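Local coordinates for protein endoglucanase (Komagataeibacter sucrofermentans, PDB 6VC5) that probably hydrolyses internal beta-1,4-glucosidic bonds in cellulose and related beta-glucans, as a member of glycoside hydrolase family 8, at residues Arg246-Tyr251 and Ala278-Thr283; Ala255-Val260 and Gly265-Tyr270. All blocks are in the same frame, centred on the assembly; numbering follows the deposited sequence. Where two conformers were deposited one is given.

Interaction 1 of 2, residues Arg246-Tyr251 and Ala278-Thr283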
loop_
_atom_site.group_PDB
_atom_site.type_symbol
_atom_site.label_atom_id
_atom_site.label_comp_id
_atom_site.label_asym_id
_atom_site.label_seq_id
_atom_site.Cartn_x
_atom_site.Cartn_y
_atom_site.Cartn_z
ATOM N N ARG A 246 6.608 -21.490 -1.530
ATOM C CA ARG A 246 7.141 -22.425 -0.544
ATOM C C ARG A 246 6.749 -22.010 0.863
ATOM O O ARG A 246 6.443 -22.859 1.712
ATOM C CB ARG A 246 8.664 -22.484 -0.657
ATOM C CG ARG A 246 9.174 -23.825 -1.120
ATOM C CD ARG A 246 10.688 -23.859 -1.145
ATOM N NE ARG A 246 11.253 -22.769 -1.935
ATOM C CZ ARG A 246 11.204 -22.700 -3.263
ATOM N NH1 ARG A 246 11.758 -21.673 -3.898
ATOM N NH2 ARG A 246 10.608 -23.657 -3.955
ATOM N N PHE A 247 6.742 -20.702 1.118
ATOM C CA PHE A 247 6.360 -20.176 2.421
ATOM C C PHE A 247 4.880 -20.432 2.715
ATOM O O PHE A 247 4.535 -20.996 3.762
ATOM C CB PHE A 247 6.697 -18.681 2.469
ATOM C CG PHE A 247 6.246 -17.992 3.721
ATOM C CD1 PHE A 247 6.835 -18.290 4.941
ATOM C CD2 PHE A 247 5.248 -17.035 3.676
ATOM C CE1 PHE A 247 6.426 -17.659 6.096
ATOM C CE2 PHE A 247 4.829 -16.400 4.832
ATOM C CZ PHE A 247 5.419 -16.709 6.039
ATOM N N TRP A 248 3.982 -20.032 1.804
ATOM C CA TRP A 248 2.561 -20.227 2.077
ATOM C C TRP A 248 2.243 -21.698 2.293
ATOM O O TRP A 248 1.458 -22.050 3.181
ATOM C CB TRP A 248 1.686 -19.748 0.922
ATOM C CG TRP A 248 1.930 -18.399 0.335
ATOM C CD1 TRP A 248 2.044 -18.118 -0.999
ATOM C CD2 TRP A 248 1.981 -17.138 1.016
ATOM N NE1 TRP A 248 2.205 -16.772 -1.185
ATOM C CE2 TRP A 248 2.167 -16.144 0.030
ATOM C CE3 TRP A 248 1.909 -16.752 2.358
ATOM C CZ2 TRP A 248 2.287 -14.786 0.342
ATOM C CZ3 TRP A 248 2.024 -15.397 2.669
ATOM C CH2 TRP A 248 2.215 -14.437 1.665
ATOM N N ASN A 249 2.799 -22.567 1.455
ATOM C CA ASN A 249 2.439 -23.977 1.499
ATOM C C ASN A 249 3.055 -24.718 2.680
ATOM O O ASN A 249 2.517 -25.758 3.084
ATOM C CB ASN A 249 2.790 -24.629 0.166
ATOM C CG ASN A 249 1.829 -24.220 -0.931
ATOM O OD1 ASN A 249 0.622 -24.407 -0.802
ATOM N ND2 ASN A 249 2.355 -23.645 -2.007
ATOM N N HIS A 250 4.140 -24.202 3.261
ATOM C CA HIS A 250 4.679 -24.807 4.477
ATOM C C HIS A 250 3.698 -24.698 5.631
ATOM O O HIS A 250 3.564 -25.632 6.436
ATOM C CB HIS A 250 5.989 -24.141 4.890
ATOM C CG HIS A 250 6.591 -24.739 6.126
ATOM N ND1 HIS A 250 7.262 -25.943 6.124
ATOM C CD2 HIS A 250 6.628 -24.289 7.403
ATOM C CE1 HIS A 250 7.682 -26.212 7.348
ATOM N NE2 HIS A 250 7.309 -25.226 8.144
ATOM N N TYR A 251 3.025 -23.553 5.748
ATOM C CA TYR A 251 2.096 -23.332 6.847
ATOM C C TYR A 251 0.678 -23.756 6.507
ATOM O O TYR A 251 -0.038 -24.259 7.385
ATOM C CB TYR A 251 2.154 -21.867 7.299
ATOM C CG TYR A 251 3.417 -21.593 8.087
ATOM C CD1 TYR A 251 3.580 -22.128 9.359
ATOM C CD2 TYR A 251 4.453 -20.833 7.549
ATOM C CE1 TYR A 251 4.727 -21.908 10.085
ATOM C CE2 TYR A 251 5.614 -20.606 8.274
ATOM C CZ TYR A 251 5.738 -21.148 9.542
ATOM O OH TYR A 251 6.881 -20.931 10.274
ATOM N N ALA A 278 -6.109 -14.075 1.275
ATOM C CA ALA A 278 -6.389 -13.472 -0.024
ATOM C C ALA A 278 -5.103 -13.213 -0.804
ATOM O O ALA A 278 -5.007 -13.549 -1.988
ATOM C CB ALA A 278 -7.172 -12.178 0.171
ATOM N N VAL A 279 -4.091 -12.631 -0.151
ATOM C CA VAL A 279 -2.801 -12.403 -0.808
ATOM C C VAL A 279 -2.152 -13.721 -1.229
ATOM O O VAL A 279 -1.656 -13.851 -2.355
ATOM C CB VAL A 279 -1.880 -11.590 0.119
ATOM C CG1 VAL A 279 -0.500 -11.467 -0.514
ATOM C CG2 VAL A 279 -2.470 -10.196 0.370
ATOM N N ALA A 280 -2.114 -14.706 -0.328
ATOM C CA ALA A 280 -1.478 -15.988 -0.630
ATOM C C ALA A 280 -2.149 -16.689 -1.797
ATOM O O ALA A 280 -1.476 -17.288 -2.635
ATOM C CB ALA A 280 -1.519 -16.895 0.599
ATOM N N SER A 281 -3.473 -16.583 -1.891
ATOM C CA SER A 281 -4.196 -17.207 -2.984
ATOM C C SER A 281 -3.819 -16.588 -4.330
ATOM O O SER A 281 -3.953 -17.246 -5.365
ATOM C CB SER A 281 -5.705 -17.082 -2.711
ATOM O OG SER A 281 -6.054 -17.729 -1.486
ATOM N N CYS A 282 -3.341 -15.337 -4.339
ATOM C CA CYS A 282 -2.957 -14.697 -5.587
ATOM C C CYS A 282 -1.493 -14.972 -5.935
ATOM O O CYS A 282 -1.043 -14.632 -7.040
ATOM C CB CYS A 282 -3.171 -13.199 -5.450
ATOM S SG CYS A 282 -4.914 -12.664 -5.300
ATOM N N THR A 283 -0.719 -15.556 -5.008
ATOM C CA THR A 283 0.734 -15.655 -5.138
ATOM C C THR A 283 1.252 -17.037 -4.740
ATOM O O THR A 283 2.289 -17.165 -4.083
ATOM C CB THR A 283 1.441 -14.558 -4.341
ATOM O OG1 THR A 283 1.046 -14.627 -2.968
ATOM C CG2 THR A 283 1.108 -13.168 -4.892
#
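Trp-248, near the end of helix 238-251, lays its indole across the C-terminal turn of helix 274-282, with Ala-280 under the ring and Thr-283 at its edge. The tight spot is the methyl group: Ala-280 CB sits 3.7 Å from the centroid of the Trp-248 five-membered ring and 16° off its normal, a CH-pi contact made squarely over the face. The small side chain lets the helices come close, with Trp-248 CA and Ala-280 CA 6.5 Å apart. With CG anti to its carbonyl carbon (chi1 -49°), the indole of Trp-248 is directed at the other helix.

The pyrrole N-H faces two acceptors of one residue. Trp-248 NE1 stands 2.9 Å from Thr-283 O, which lies near the ring plane, and 3.0 Å from Thr-283 OG1. Both bonds are weak: the one N-H points between the two oxygens, and neither bond is straight. The hydroxyl is turned to donate as well: Thr-283 OG1 donates a hydrogen bond to Val-279 O at 2.9 Å, from above the carbonyl plane, while Cys-282 N reaches the same oxygen from the opposite face. Thr-283 thus links the indole to Val-279 O, and the buried indole nitrogen has two acceptors, each held only weakly.

The fit is looser toward Val-279, where Trp-248 CZ2 and Val-279 CG1 are 4.4 Å apart. On the solvent side, exposed Asn-249 passes by the helical turn itself and bonds instead to Gly-284 O and Ala-286 N in the chain that follows, and Ser-281 has its CB directed away.

The contact joins helix 238-251 to helix 274-282, consistent with the (alpha/alpha)6 barrel of family 8. Helix 225-232 packs on Val-279 and Thr-283 through Pro-227, Leu-305 of helix 300-313 meets Val-279, and Ile-224 touches Trp-248.

Interaction 2 of 2, residues Ala255-Val260 and Gly265-Tyr270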
loop_
_atom_site.group_PDB
_atom_site.type_symbol
_atom_site.label_atom_id
_atom_site.label_comp_id
_atom_site.label_asym_id
_atom_site.label_seq_id
_atom_site.Cartn_x
_atom_site.Cartn_y
_atom_site.Cartn_z
ATOM N N ALA A 255 -3.303 -22.043 8.641
ATOM C CA ALA A 255 -2.375 -21.667 9.700
ATOM C C ALA A 255 -1.328 -20.655 9.235
ATOM O O ALA A 255 -0.186 -20.693 9.702
ATOM C CB ALA A 255 -1.714 -22.912 10.309
ATOM N N LEU A 256 -1.682 -19.757 8.321
ATOM C CA LEU A 256 -0.710 -18.751 7.920
ATOM C C LEU A 256 -0.383 -17.880 9.132
ATOM O O LEU A 256 -1.290 -17.491 9.872
ATOM C CB LEU A 256 -1.265 -17.876 6.788
ATOM C CG LEU A 256 -1.585 -18.566 5.453
ATOM C CD1 LEU A 256 -2.174 -17.556 4.457
ATOM C CD2 LEU A 256 -0.366 -19.257 4.859
ATOM N N PRO A 257 0.869 -17.578 9.372
ATOM C CA PRO A 257 1.231 -16.768 10.537
ATOM C C PRO A 257 0.925 -15.286 10.334
ATOM O O PRO A 257 1.023 -14.814 9.264
ATOM C CB PRO A 257 2.734 -16.977 10.641
ATOM C CG PRO A 257 3.173 -17.317 9.263
ATOM C CD PRO A 257 2.036 -18.089 8.649
ATOM N N GLY A 258 0.561 -14.603 11.390
ATOM C CA GLY A 258 0.429 -13.154 11.326
ATOM C C GLY A 258 1.765 -12.450 11.188
ATOM O O GLY A 258 1.864 -11.399 10.540
ATOM N N TRP A 259 2.806 -13.004 11.800
ATOM C CA TRP A 259 4.148 -12.487 11.597
ATOM C C TRP A 259 5.152 -13.621 11.676
ATOM O O TRP A 259 4.913 -14.644 12.327
ATOM C CB TRP A 259 4.527 -11.356 12.572
ATOM C CG TRP A 259 4.399 -11.615 14.060
ATOM C CD1 TRP A 259 3.398 -11.173 14.869
ATOM C CD2 TRP A 259 5.318 -12.314 14.911
ATOM N NE1 TRP A 259 3.625 -11.555 16.164
ATOM C CE2 TRP A 259 4.796 -12.264 16.220
ATOM C CE3 TRP A 259 6.530 -12.987 14.694
ATOM C CZ2 TRP A 259 5.437 -12.858 17.308
ATOM C CZ3 TRP A 259 7.171 -13.577 15.782
ATOM C CH2 TRP A 259 6.614 -13.512 17.071
ATOM N N VAL A 260 6.282 -13.424 10.993
ATOM C CA VAL A 260 7.447 -14.301 11.091
ATOM C C VAL A 260 8.681 -13.444 11.353
ATOM O O VAL A 260 8.928 -12.473 10.629
ATOM C CB VAL A 260 7.652 -15.125 9.808
ATOM C CG1 VAL A 260 8.902 -15.997 9.938
ATOM C CG2 VAL A 260 6.431 -15.967 9.518
ATOM N N GLY A 265 13.243 -17.162 12.643
ATOM C CA GLY A 265 12.194 -18.025 12.161
ATOM C C GLY A 265 10.991 -18.185 13.061
ATOM O O GLY A 265 10.054 -18.901 12.674
ATOM N N ALA A 266 10.971 -17.554 14.238
ATOM C CA ALA A 266 9.802 -17.675 15.108
ATOM C C ALA A 266 8.563 -17.098 14.423
ATOM O O ALA A 266 8.648 -16.140 13.649
ATOM C CB ALA A 266 10.049 -16.958 16.437
ATOM N N ARG A 267 7.415 -17.713 14.663
ATOM C CA ARG A 267 6.168 -17.183 14.128
ATOM C C ARG A 267 5.261 -16.738 15.264
ATOM O O ARG A 267 5.392 -17.179 16.414
ATOM C CB ARG A 267 5.433 -18.224 13.269
ATOM C CG ARG A 267 5.090 -19.517 14.007
ATOM C CD ARG A 267 3.963 -20.271 13.305
ATOM N NE ARG A 267 2.690 -19.591 13.518
ATOM C CZ ARG A 267 1.582 -19.826 12.819
ATOM N NH1 ARG A 267 0.480 -19.138 13.078
ATOM N NH2 ARG A 267 1.568 -20.751 11.864
ATOM N N SER A 268 4.315 -15.866 14.919
ATOM C CA SER A 268 3.290 -15.484 15.876
ATOM C C SER A 268 2.543 -16.734 16.346
ATOM O O SER A 268 2.312 -17.660 15.561
ATOM C CB SER A 268 2.292 -14.521 15.235
ATOM O OG SER A 268 1.675 -15.079 14.082
ATOM N N PRO A 269 2.153 -16.806 17.613
ATOM C CA PRO A 269 1.353 -17.960 18.044
ATOM C C PRO A 269 -0.003 -17.994 17.372
ATOM O O PRO A 269 -0.524 -19.080 17.090
ATOM C CB PRO A 269 1.230 -17.771 19.564
ATOM C CG PRO A 269 1.550 -16.328 19.815
ATOM C CD PRO A 269 2.475 -15.881 18.717
ATOM N N TYR A 270 -0.573 -16.830 17.083
ATOM C CA TYR A 270 -1.858 -16.743 16.419
ATOM C C TYR A 270 -1.666 -16.778 14.910
ATOM O O TYR A 270 -0.564 -16.580 14.393
ATOM C CB TYR A 270 -2.547 -15.433 16.791
ATOM C CG TYR A 270 -1.681 -14.196 16.714
ATOM C CD1 TYR A 270 -1.556 -13.470 15.535
ATOM C CD2 TYR A 270 -1.013 -13.727 17.848
ATOM C CE1 TYR A 270 -0.778 -12.319 15.485
ATOM C CE2 TYR A 270 -0.232 -12.587 17.810
ATOM C CZ TYR A 270 -0.119 -11.884 16.628
ATOM O OH TYR A 270 0.656 -10.745 16.613
#
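Trp-259 spreads its indole over the backbone and CB of Ser-268: that CB lies 3.4 Å from the centroid of the Trp-259 five-membered ring, a CH-pi contact over the face. The ring of Tyr-270 has the same CB over one of its faces and is turned 84° from the indole, its OH 3.1 Å from Trp-259 NE1.

Ser-268 works by its hydroxyl. Set between its own N and carbonyl carbon (chi1 58°), OG accepts from Trp-259 N at 3.3 Å, more weakly from Gly-258 N, and donates to Tyr-270 O at 2.7 Å. Alongside, Ser-268 N bonds to Trp-259 O at 2.9 Å, next to a single beta bridge between Val-260 and Arg-267.

Arg-267, bent at chi3, folds back so that NE meets Ser-268 O almost straight on (2.8 Å, 172°) and NH1 reaches Tyr-270 O, while NH2 crosses to Ala-255 O at 2.8 Å. Pro-257 CB covers one guanidinium face, 3.8 Å from Arg-267 CZ.

With an alanine at Trp-259, Ser-268 CB is likely to lose the ring face it packs on, and Arg-218 its cation-pi partner.

With so little regular strand pairing here, the paired loops are joined largely through side chains: three of the four hydrogen bonds between them use one, Ser-268 OG twice and Arg-267 NH2 once, and the guanidinium is spent on neutral backbone carbonyls.

Interaction 2 is nested in the chain loop that interaction 1 closes, and their centres lie about 13 Å apart. Helix 238-251 connects them: while Trp-248 faces helix 274-282, other parts of its last turns bear the loops of interaction 2. Tyr-251 CG touches Pro-257 CD at 3.8 Å, Tyr-251 CD1 lies 3.5 Å from Arg-267 NH2, and Trp-248 O is 3.7 Å from Leu-256 CD2. The paired loops thus sit on the end of the helix that also carries Trp-248. None of the four segments holds an Asp or Glu, the acids family 8 enzymes use in catalysis. A glycerol, probably from the crystallisation liquor, bonds to Leu-256 N, about 4 Å from that residue's side chain.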